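Local coordinates for protein peptide chain release factor subunit 1 (Aeropyrum pernix, PDB 3AGK) that probably directs the termination of translation in response to the stop codons UAA, UAG and UGA, at residues 33-38 with 120-125; 93-98 with 106-111. One frame throughout, in Å; residues are numbered along the deposited sequence.

Contact 1: 33-38 with 120-125; sequences VLLSLY and FYYRTD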
loop_
_atom_site.group_PDB
_atom_site.type_symbol
_atom_site.label_atom_id
_atom_site.label_comp_id
_atom_site.label_asym_id
_atom_site.label_seq_id
_atom_site.Cartn_x
_atom_site.Cartn_y
_atom_site.Cartn_z
ATOM N N VAL A 33 17.753 16.637 -5.080
ATOM C CA VAL A 33 17.985 17.064 -6.458
ATOM C C VAL A 33 17.138 16.316 -7.496
ATOM O O VAL A 33 17.482 16.291 -8.683
ATOM C CB VAL A 33 19.475 16.906 -6.836
ATOM C CG1 VAL A 33 20.362 17.560 -5.781
ATOM C CG2 VAL A 33 19.833 15.429 -7.017
ATOM N N LEU A 34 16.046 15.698 -7.053
ATOM C CA LEU A 34 15.107 15.054 -7.971
ATOM C C LEU A 34 13.791 15.828 -8.003
ATOM O O LEU A 34 13.108 15.970 -6.984
ATOM C CB LEU A 34 14.872 13.592 -7.588
ATOM C CG LEU A 34 16.100 12.674 -7.661
ATOM C CD1 LEU A 34 15.753 11.265 -7.205
ATOM C CD2 LEU A 34 16.693 12.641 -9.058
ATOM N N LEU A 35 13.454 16.334 -9.182
ATOM C CA LEU A 35 12.318 17.235 -9.363
ATOM C C LEU A 35 10.979 16.518 -9.520
ATOM O O LEU A 35 10.853 15.570 -10.293
ATOM C CB LEU A 35 12.566 18.126 -10.582
ATOM C CG LEU A 35 11.445 19.038 -11.081
ATOM C CD1 LEU A 35 10.726 19.665 -9.909
ATOM C CD2 LEU A 35 12.022 20.132 -11.974
ATOM N N SER A 36 9.983 16.991 -8.780
ATOM C CA SER A 36 8.616 16.510 -8.924
ATOM C C SER A 36 7.709 17.708 -9.231
ATOM O O SER A 36 7.745 18.708 -8.518
ATOM C CB SER A 36 8.161 15.812 -7.634
ATOM O OG SER A 36 9.007 14.721 -7.310
ATOM N N LEU A 37 6.899 17.617 -10.283
ATOM C CA LEU A 37 6.076 18.752 -10.702
ATOM C C LEU A 37 4.687 18.352 -11.231
ATOM O O LEU A 37 4.573 17.658 -12.240
ATOM C CB LEU A 37 6.828 19.556 -11.759
ATOM C CG LEU A 37 6.059 20.652 -12.480
ATOM C CD1 LEU A 37 5.814 21.810 -11.525
ATOM C CD2 LEU A 37 6.854 21.115 -13.669
ATOM N N TYR A 38 3.637 18.804 -10.548
ATOM C CA TYR A 38 2.258 18.480 -10.913
ATOM C C TYR A 38 1.510 19.744 -11.323
ATOM O O TYR A 38 1.474 20.720 -10.576
ATOM C CB TYR A 38 1.518 17.894 -9.715
ATOM C CG TYR A 38 1.956 16.528 -9.232
ATOM C CD1 TYR A 38 3.170 16.343 -8.577
ATOM C CD2 TYR A 38 1.114 15.430 -9.368
ATOM C CE1 TYR A 38 3.549 15.081 -8.110
ATOM C CE2 TYR A 38 1.479 14.176 -8.906
ATOM C CZ TYR A 38 2.694 13.999 -8.280
ATOM O OH TYR A 38 3.034 12.739 -7.825
ATOM N N PHE A 120 -1.518 22.057 -7.624
ATOM C CA PHE A 120 -0.175 22.267 -8.147
ATOM C C PHE A 120 0.831 21.855 -7.094
ATOM O O PHE A 120 0.612 22.066 -5.908
ATOM C CB PHE A 120 0.044 23.725 -8.534
ATOM C CG PHE A 120 1.445 24.025 -8.971
ATOM C CD1 PHE A 120 1.861 23.727 -10.252
ATOM C CD2 PHE A 120 2.347 24.614 -8.100
ATOM C CE1 PHE A 120 3.154 24.005 -10.669
ATOM C CE2 PHE A 120 3.639 24.900 -8.506
ATOM C CZ PHE A 120 4.044 24.597 -9.789
ATOM N N TYR A 121 1.929 21.255 -7.516
ATOM C CA TYR A 121 2.935 20.842 -6.560
ATOM C C TYR A 121 4.277 20.883 -7.263
ATOM O O TYR A 121 4.397 20.459 -8.413
ATOM C CB TYR A 121 2.621 19.434 -6.059
ATOM C CG TYR A 121 3.480 18.948 -4.914
ATOM C CD1 TYR A 121 3.114 19.191 -3.594
ATOM C CD2 TYR A 121 4.641 18.224 -5.146
ATOM C CE1 TYR A 121 3.892 18.738 -2.533
ATOM C CE2 TYR A 121 5.424 17.762 -4.093
ATOM C CZ TYR A 121 5.042 18.027 -2.790
ATOM O OH TYR A 121 5.806 17.572 -1.746
ATOM N N TYR A 122 5.275 21.429 -6.582
ATOM C CA TYR A 122 6.630 21.455 -7.105
ATOM C C TYR A 122 7.562 21.056 -5.989
ATOM O O TYR A 122 7.436 21.547 -4.866
ATOM C CB TYR A 122 7.009 22.849 -7.599
ATOM C CG TYR A 122 8.512 23.031 -7.742
ATOM C CD1 TYR A 122 9.170 22.616 -8.881
ATOM C CD2 TYR A 122 9.276 23.592 -6.719
ATOM C CE1 TYR A 122 10.538 22.762 -9.020
ATOM C CE2 TYR A 122 10.653 23.745 -6.850
ATOM C CZ TYR A 122 11.271 23.325 -8.011
ATOM O OH TYR A 122 12.626 23.455 -8.180
ATOM N N ARG A 123 8.514 20.182 -6.271
ATOM C CA ARG A 123 9.441 19.833 -5.208
ATOM C C ARG A 123 10.770 19.274 -5.691
ATOM O O ARG A 123 10.857 18.663 -6.754
ATOM C CB ARG A 123 8.771 18.872 -4.229
ATOM C CG ARG A 123 9.534 18.664 -2.956
ATOM C CD ARG A 123 8.570 18.301 -1.859
ATOM N NE ARG A 123 8.994 18.850 -0.582
ATOM C CZ ARG A 123 9.444 18.118 0.428
ATOM N NH1 ARG A 123 9.503 16.800 0.307
ATOM N NH2 ARG A 123 9.819 18.702 1.557
ATOM N N THR A 124 11.813 19.520 -4.907
ATOM C CA THR A 124 13.090 18.863 -5.132
ATOM C C THR A 124 13.417 18.049 -3.898
ATOM O O THR A 124 13.402 18.563 -2.789
ATOM C CB THR A 124 14.211 19.854 -5.450
ATOM O OG1 THR A 124 14.257 20.878 -4.447
ATOM C CG2 THR A 124 13.972 20.482 -6.798
ATOM N N ASP A 125 13.686 16.767 -4.089
ATOM C CA ASP A 125 13.917 15.894 -2.954
ATOM C C ASP A 125 14.937 14.832 -3.301
ATOM O O ASP A 125 15.480 14.827 -4.409
ATOM C CB ASP A 125 12.610 15.253 -2.488
ATOM C CG ASP A 125 12.543 15.110 -0.979
ATOM O OD1 ASP A 125 11.560 15.588 -0.379
ATOM O OD2 ASP A 125 13.475 14.527 -0.388
#
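The Y122 ring has the CD1 methyl of L37 at one edge, near its plane. L35 reaches the same ring with CD1, which comes to 3.2 Å from Y122 CE1; the two side chains cross at about a right angle. The F120 ring meets L37 through its tip: F120 CE1 lies 3.6 Å from L37 CD1. CG of F120 is anti to the backbone N, chi1 175°, which brings the ring back toward the end of 33-38, and F120 CD1 sits 3.0 Å from Y38 O. Replacing F120 by an alanine would remove the ring from L37 and from V48 and L51 of helix 45-58, and would probably loosen this end of the strand pair. Y38 and Y121 lie side by side, with Y38 CD1 4.0 Å from Y121 CB. F132 meets both rings, edge-to-face with Y121.

The backbone is an antiparallel pair within the four-stranded sheet of eRF1 domain 1, with 121-125 as an outer strand. L34, S36 and Y38 each give and take a bond, with D125, R123 and Y121 in turn. The bond from Y38 N to Y121 O is the straightest, 2.8 Å and 170° at the hydrogen. CA-H...O contacts fill the places between, such as L37 CA to Y121 O. At the start of the strand V33 and L34 are set against the single residue D125, a classic beta bulge.

L35, L37 and Y122 share one face, where helices 45-58 and 65-82 pack. L34, S36, Y38 and Y121 point to the other. There S36 OG and Y38 OH are satisfied by the backbone N and O of I129. R123 NH1 forms a salt bridge of 2.5 Å with D125 OD1, two residues on along the same strand.

Contact 2: 93-98 with 106-111; sequences LVLFCG and FECFMF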
loop_
_atom_site.group_PDB
_atom_site.type_symbol
_atom_site.label_atom_id
_atom_site.label_comp_id
_atom_site.label_asym_id
_atom_site.label_seq_id
_atom_site.Cartn_x
_atom_site.Cartn_y
_atom_site.Cartn_z
ATOM N N LEU A 93 -0.650 17.767 -16.097
ATOM C CA LEU A 93 0.659 17.204 -16.418
ATOM C C LEU A 93 1.384 16.823 -15.143
ATOM O O LEU A 93 1.188 17.459 -14.106
ATOM C CB LEU A 93 1.515 18.257 -17.107
ATOM C CG LEU A 93 1.541 18.466 -18.605
ATOM C CD1 LEU A 93 2.472 19.630 -18.879
ATOM C CD2 LEU A 93 2.037 17.205 -19.289
ATOM N N VAL A 94 2.241 15.809 -15.210
ATOM C CA VAL A 94 3.218 15.600 -14.144
ATOM C C VAL A 94 4.604 15.299 -14.725
ATOM O O VAL A 94 4.737 14.560 -15.709
ATOM C CB VAL A 94 2.793 14.521 -13.109
ATOM C CG1 VAL A 94 1.283 14.304 -13.106
ATOM C CG2 VAL A 94 3.517 13.231 -13.356
ATOM N N LEU A 95 5.628 15.898 -14.125
ATOM C CA LEU A 95 7.011 15.689 -14.542
ATOM C C LEU A 95 7.888 15.213 -13.395
ATOM O O LEU A 95 7.785 15.731 -12.293
ATOM C CB LEU A 95 7.613 16.982 -15.107
ATOM C CG LEU A 95 7.214 17.396 -16.528
ATOM C CD1 LEU A 95 5.863 18.109 -16.515
ATOM C CD2 LEU A 95 8.280 18.270 -17.182
ATOM N N PHE A 96 8.754 14.238 -13.663
ATOM C CA PHE A 96 9.845 13.896 -12.747
ATOM C C PHE A 96 11.168 13.938 -13.528
ATOM O O PHE A 96 11.271 13.354 -14.601
ATOM C CB PHE A 96 9.631 12.510 -12.143
ATOM C CG PHE A 96 8.314 12.348 -11.418
ATOM C CD1 PHE A 96 7.217 11.783 -12.051
ATOM C CD2 PHE A 96 8.179 12.748 -10.094
ATOM C CE1 PHE A 96 6.005 11.630 -11.378
ATOM C CE2 PHE A 96 6.976 12.593 -9.418
ATOM C CZ PHE A 96 5.887 12.032 -10.068
ATOM N N CYS A 97 12.165 14.656 -13.022
ATOM C CA CYS A 97 13.447 14.759 -13.720
ATOM C C CYS A 97 14.599 14.689 -12.730
ATOM O O CYS A 97 14.464 15.111 -11.585
ATOM C CB CYS A 97 13.558 16.068 -14.538
ATOM S SG CYS A 97 12.191 16.409 -15.677
ATOM N N GLY A 98 15.733 14.163 -13.184
ATOM C CA GLY A 98 16.939 14.131 -12.373
ATOM C C GLY A 98 17.900 13.031 -12.782
ATOM O O GLY A 98 17.689 12.351 -13.790
ATOM N N PHE A 106 20.208 10.016 -16.503
ATOM C CA PHE A 106 19.325 11.186 -16.460
ATOM C C PHE A 106 18.070 11.036 -17.333
ATOM O O PHE A 106 18.147 10.601 -18.487
ATOM C CB PHE A 106 20.078 12.458 -16.865
ATOM C CG PHE A 106 19.203 13.684 -16.921
ATOM C CD1 PHE A 106 19.119 14.544 -15.836
ATOM C CD2 PHE A 106 18.454 13.966 -18.052
ATOM C CE1 PHE A 106 18.314 15.666 -15.883
ATOM C CE2 PHE A 106 17.645 15.080 -18.101
ATOM C CZ PHE A 106 17.576 15.932 -17.015
ATOM N N GLU A 107 16.920 11.424 -16.783
ATOM C CA GLU A 107 15.654 11.323 -17.497
ATOM C C GLU A 107 14.606 12.340 -17.054
ATOM O O GLU A 107 14.614 12.811 -15.919
ATOM C CB GLU A 107 15.076 9.921 -17.339
ATOM C CG GLU A 107 15.347 9.013 -18.511
ATOM C CD GLU A 107 14.100 8.293 -18.961
ATOM O OE1 GLU A 107 13.037 8.951 -19.042
ATOM O OE2 GLU A 107 14.181 7.075 -19.231
ATOM N N CYS A 108 13.686 12.652 -17.961
ATOM C CA CYS A 108 12.578 13.546 -17.659
ATOM C C CYS A 108 11.248 12.884 -17.990
ATOM O O CYS A 108 10.817 12.921 -19.138
ATOM C CB CYS A 108 12.712 14.836 -18.462
ATOM S SG CYS A 108 11.930 16.280 -17.698
ATOM N N PHE A 109 10.598 12.277 -16.999
ATOM C CA PHE A 109 9.304 11.637 -17.237
ATOM C C PHE A 109 8.233 12.709 -17.372
ATOM O O PHE A 109 8.201 13.652 -16.587
ATOM C CB PHE A 109 8.950 10.654 -16.113
ATOM C CG PHE A 109 10.021 9.631 -15.838
ATOM C CD1 PHE A 109 11.112 9.946 -15.038
ATOM C CD2 PHE A 109 9.939 8.357 -16.379
ATOM C CE1 PHE A 109 12.106 9.011 -14.785
ATOM C CE2 PHE A 109 10.928 7.412 -16.132
ATOM C CZ PHE A 109 12.013 7.742 -15.333
ATOM N N MET A 110 7.382 12.596 -18.389
ATOM C CA MET A 110 6.280 13.540 -18.522
ATOM C C MET A 110 5.028 12.837 -18.993
ATOM O O MET A 110 5.074 12.086 -19.942
ATOM C CB MET A 110 6.616 14.685 -19.477
ATOM C CG MET A 110 5.518 15.753 -19.451
ATOM S SD MET A 110 5.754 17.174 -20.528
ATOM C CE MET A 110 6.057 16.398 -22.108
ATOM N N PHE A 111 3.902 13.075 -18.332
ATOM C CA PHE A 111 2.650 12.472 -18.781
ATOM C C PHE A 111 1.410 13.167 -18.241
ATOM O O PHE A 111 1.491 14.078 -17.387
ATOM C CB PHE A 111 2.602 10.991 -18.407
ATOM C CG PHE A 111 2.704 10.742 -16.936
ATOM C CD1 PHE A 111 1.562 10.546 -16.174
ATOM C CD2 PHE A 111 3.940 10.713 -16.312
ATOM C CE1 PHE A 111 1.644 10.321 -14.816
ATOM C CE2 PHE A 111 4.037 10.489 -14.944
ATOM C CZ PHE A 111 2.884 10.289 -14.193
#
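Six backbone hydrogen bonds join the strands. V94, F96 and G98 each give and take one, with F111, F109 and E107. The shortest runs from F109 N to F96 O, 2.7 Å, nearly along the C=O axis. At the G98 end both bonds are 3.2 Å, between G98 N and E107 O and between E107 N and G98 O. A side chain at G98 would run into the carbonyl O of C97.

One covalent bond crosses the pair. C97 SG and C108 SG are 2.0 Å apart. SG is anti to the carbonyl carbon in C97 but anti to the backbone N in C108. The C-S-S-C torsion is only 39°, far flatter than in a relaxed disulfide, so the bridge may be strained.

Apolar contacts on the disulfide side centre on M110. Its CG touches L95 CG at 3.8 Å, the two chains side by side, and L93 CD2 comes in obliquely.

Aromatic contacts fill the opposite face. F111 CE2 sits at the edge of the F96 ring, 4.2 Å from F96 CE1. The F109 ring turns an edge to F96 O, and E107 OE1 stands over one of its faces. F109 and F111 also pack on helix 14-24.

The whole is a beta hairpin stapled by a disulfide across a non-hydrogen-bonded pair.

In the fold
Both contacts belong to the antiparallel sheet of eRF1 domain 1, and their centres are about 10 Å apart. The order across the sheet is 107-111, 93-98, 34-39, 121-125. Contact 2 therefore makes one edge and contact 1 the other. Their inner strands are neighbours, joined by probable hydrogen bonds such as L37 O to L95 N, 2.8 Å. Along the chain, 33-38 comes first, then helices 45-58 and 65-82, then the hairpin of contact 2, and 120-125 last. Helix 65-82 packs on side chains of both contacts. In eRF1 relatives this domain reads the stop codon.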